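Local coordinates for pentalenene synthase (Streptomyces chartreusis NRRL 3882, PDB 6Q4S), which probably converts (2E,6E)-farnesyl diphosphate into the bicyclic sesquiterpenol 7-epi-alpha-eudesmol, using magnesium to draw off the diphosphate for a 1,10-cyclization, at residues M70-L75 with L121-V126. Sequence-based numbering, arbitrary orientation.
Sequences MNWFSL and LAWAEV
In the all-helical class I terpene synthase fold, W72 and L75 of helix 63-79, the helix that leads into the DDXXD motif beginning at D80, pack against W123 and V126 of helix 118-131. The two segments run roughly antiparallel, their axes at 145° and 10.2 Å apart at closest approach, and every residue that touches across them is buried. The indoles of W72 and W123 lie side by side and point the same way. Their planes are 18° apart, but the five-membered ring of W72 is slid off the six-membered ring of W123, centroids 5.1 Å apart, and the two barely overlap; the closest touch is W72 CD1 on W123 CZ3 at 3.4 Å, with W72 NE1 beside it on the same carbon. In W123, CG stands anti to the backbone N (chi1 180°), beside the carbonyl carbon. Its NE1 donates to the carbonyl of L101, so the ring is tied at its pyrrole side, while CE3, CZ3 and CH2 of its six-membered ring meet W72; W146 meets both indoles. L75 crosses W123 at about a right angle, with CD1 3.8 Å from W123 CE3, while its other methyl, CD2, rests on A122 CB. An alanine at W123 would probably leave the L101 carbonyl without this donor and open a gap beside the five-membered ring of W72, though L75 CD1 would keep its contact with CA and CB. One turn further along helix 118-131, V126 CG1 packs on W72 CB at 3.7 Å. Beyond this apolar strip the helices are linked through water: N71, whose OD1 bonds H26, gives ND2 to a water that in turn donates to E125 OE2, each leg 2.9 Å, and the same OE2 also takes the indole N-H of W29.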
loop_
_atom_site.group_PDB
_atom_site.type_symbol
_atom_site.label_atom_id
_atom_site.label_comp_id
_atom_site.label_asym_id
_atom_site.label_seq_id
_atom_site.Cartn_x
_atom_site.Cartn_y
_atom_site.Cartn_z
ATOM N N MET A 70 2.097 -6.329 21.440
ATOM C CA MET A 70 2.410 -5.276 22.352
ATOM C C MET A 70 3.569 -4.440 21.840
ATOM O O MET A 70 3.581 -3.209 21.984
ATOM C CB MET A 70 2.763 -5.779 23.736
ATOM C CG MET A 70 1.604 -6.564 24.384
ATOM S SD MET A 70 2.127 -7.147 26.017
ATOM C CE MET A 70 0.491 -7.683 26.554
ATOM N N ASN A 71 4.579 -5.109 21.277
ATOM C CA ASN A 71 5.697 -4.372 20.786
ATOM C C ASN A 71 5.190 -3.345 19.666
ATOM O O ASN A 71 5.533 -2.152 19.676
ATOM C CB ASN A 71 6.785 -5.333 20.249
ATOM C CG ASN A 71 7.427 -6.186 21.341
ATOM O OD1 ASN A 71 7.376 -5.871 22.539
ATOM N ND2 ASN A 71 8.166 -7.192 20.894
ATOM N N TRP A 72 4.475 -3.866 18.718
ATOM C CA TRP A 72 3.836 -3.049 17.680
ATOM C C TRP A 72 2.993 -1.893 18.212
ATOM O O TRP A 72 3.238 -0.743 17.878
ATOM C CB TRP A 72 2.964 -3.918 16.881
ATOM C CG TRP A 72 2.306 -3.266 15.758
ATOM C CD1 TRP A 72 2.832 -2.371 14.884
ATOM C CD2 TRP A 72 0.987 -3.475 15.378
ATOM N NE1 TRP A 72 1.899 -2.009 13.947
ATOM C CE2 TRP A 72 0.738 -2.657 14.241
ATOM C CE3 TRP A 72 -0.047 -4.245 15.898
ATOM C CZ2 TRP A 72 -0.476 -2.684 13.571
ATOM C CZ3 TRP A 72 -1.236 -4.241 15.277
ATOM C CH2 TRP A 72 -1.459 -3.467 14.117
ATOM N N PHE A 73 2.056 -2.215 19.097
ATOM C CA PHE A 73 1.310 -1.223 19.821
ATOM C C PHE A 73 2.189 -0.082 20.327
ATOM O O PHE A 73 1.806 1.057 20.222
ATOM C CB PHE A 73 0.623 -1.830 21.042
ATOM C CG PHE A 73 -0.852 -1.815 21.003
ATOM C CD1 PHE A 73 -1.543 -0.789 21.589
ATOM C CD2 PHE A 73 -1.566 -2.884 20.489
ATOM C CE1 PHE A 73 -2.920 -0.785 21.603
ATOM C CE2 PHE A 73 -2.961 -2.918 20.548
ATOM C CZ PHE A 73 -3.628 -1.864 21.074
ATOM N N SER A 74 3.328 -0.389 20.934
ATOM C CA SER A 74 4.139 0.628 21.471
ATOM C C SER A 74 4.696 1.603 20.405
ATOM O O SER A 74 4.973 2.756 20.763
ATOM C CB SER A 74 5.311 0.070 22.324
ATOM O OG SER A 74 6.309 -0.553 21.544
ATOM N N LEU A 75 4.900 1.118 19.163
ATOM C CA LEU A 75 5.585 1.886 18.098
ATOM C C LEU A 75 4.803 3.114 17.772
ATOM O O LEU A 75 5.344 4.203 17.789
ATOM C CB LEU A 75 5.817 1.072 16.795
ATOM C CG LEU A 75 6.807 -0.026 17.057
ATOM C CD1 LEU A 75 7.067 -0.897 15.856
ATOM C CD2 LEU A 75 8.084 0.533 17.619
ATOM N N LEU A 121 14.098 0.740 13.005
ATOM C CA LEU A 121 14.676 -0.582 13.248
ATOM C C LEU A 121 13.735 -1.496 13.984
ATOM O O LEU A 121 13.646 -2.667 13.639
ATOM C CB LEU A 121 16.002 -0.442 14.024
ATOM C CG LEU A 121 17.089 0.308 13.210
ATOM C CD1 LEU A 121 18.129 0.895 14.175
ATOM C CD2 LEU A 121 17.749 -0.571 12.153
ATOM N N ALA A 122 13.035 -0.969 14.979
ATOM C CA ALA A 122 12.038 -1.714 15.722
ATOM C C ALA A 122 10.955 -2.173 14.806
ATOM O O ALA A 122 10.564 -3.345 14.833
ATOM C CB ALA A 122 11.468 -0.908 16.860
ATOM N N TRP A 123 10.447 -1.261 13.980
ATOM C CA TRP A 123 9.415 -1.658 13.030
ATOM C C TRP A 123 9.901 -2.635 11.991
ATOM O O TRP A 123 9.183 -3.570 11.669
ATOM C CB TRP A 123 8.762 -0.411 12.400
ATOM C CG TRP A 123 7.687 -0.650 11.397
ATOM C CD1 TRP A 123 7.645 -0.075 10.153
ATOM C CD2 TRP A 123 6.498 -1.482 11.487
ATOM N NE1 TRP A 123 6.505 -0.459 9.497
ATOM C CE2 TRP A 123 5.793 -1.329 10.277
ATOM C CE3 TRP A 123 5.962 -2.316 12.461
ATOM C CZ2 TRP A 123 4.584 -2.007 9.994
ATOM C CZ3 TRP A 123 4.756 -2.990 12.185
ATOM C CH2 TRP A 123 4.092 -2.847 10.948
ATOM N N ALA A 124 11.096 -2.477 11.442
ATOM C CA ALA A 124 11.539 -3.513 10.508
ATOM C C ALA A 124 11.496 -4.910 11.137
ATOM O O ALA A 124 11.148 -5.919 10.453
ATOM C CB ALA A 124 12.907 -3.223 9.954
ATOM N N GLU A 125 11.810 -4.983 12.434
ATOM C CA GLU A 125 11.749 -6.264 13.163
ATOM C C GLU A 125 10.341 -6.769 13.310
ATOM O O GLU A 125 10.095 -7.882 12.933
ATOM C CB GLU A 125 12.418 -6.177 14.561
ATOM C CG GLU A 125 12.340 -7.522 15.311
ATOM C CD GLU A 125 12.681 -7.411 16.797
ATOM O OE1 GLU A 125 13.884 -7.197 17.056
ATOM O OE2 GLU A 125 11.749 -7.520 17.653
ATOM N N VAL A 126 9.434 -5.906 13.781
ATOM C CA VAL A 126 8.068 -6.275 14.070
ATOM C C VAL A 126 7.349 -6.726 12.852
ATOM O O VAL A 126 6.579 -7.689 12.923
ATOM C CB VAL A 126 7.315 -5.175 14.859
ATOM C CG1 VAL A 126 5.802 -5.324 14.888
ATOM C CG2 VAL A 126 7.887 -5.063 16.256
HETATM O O HOH W 1 9.007 -8.146 18.243
#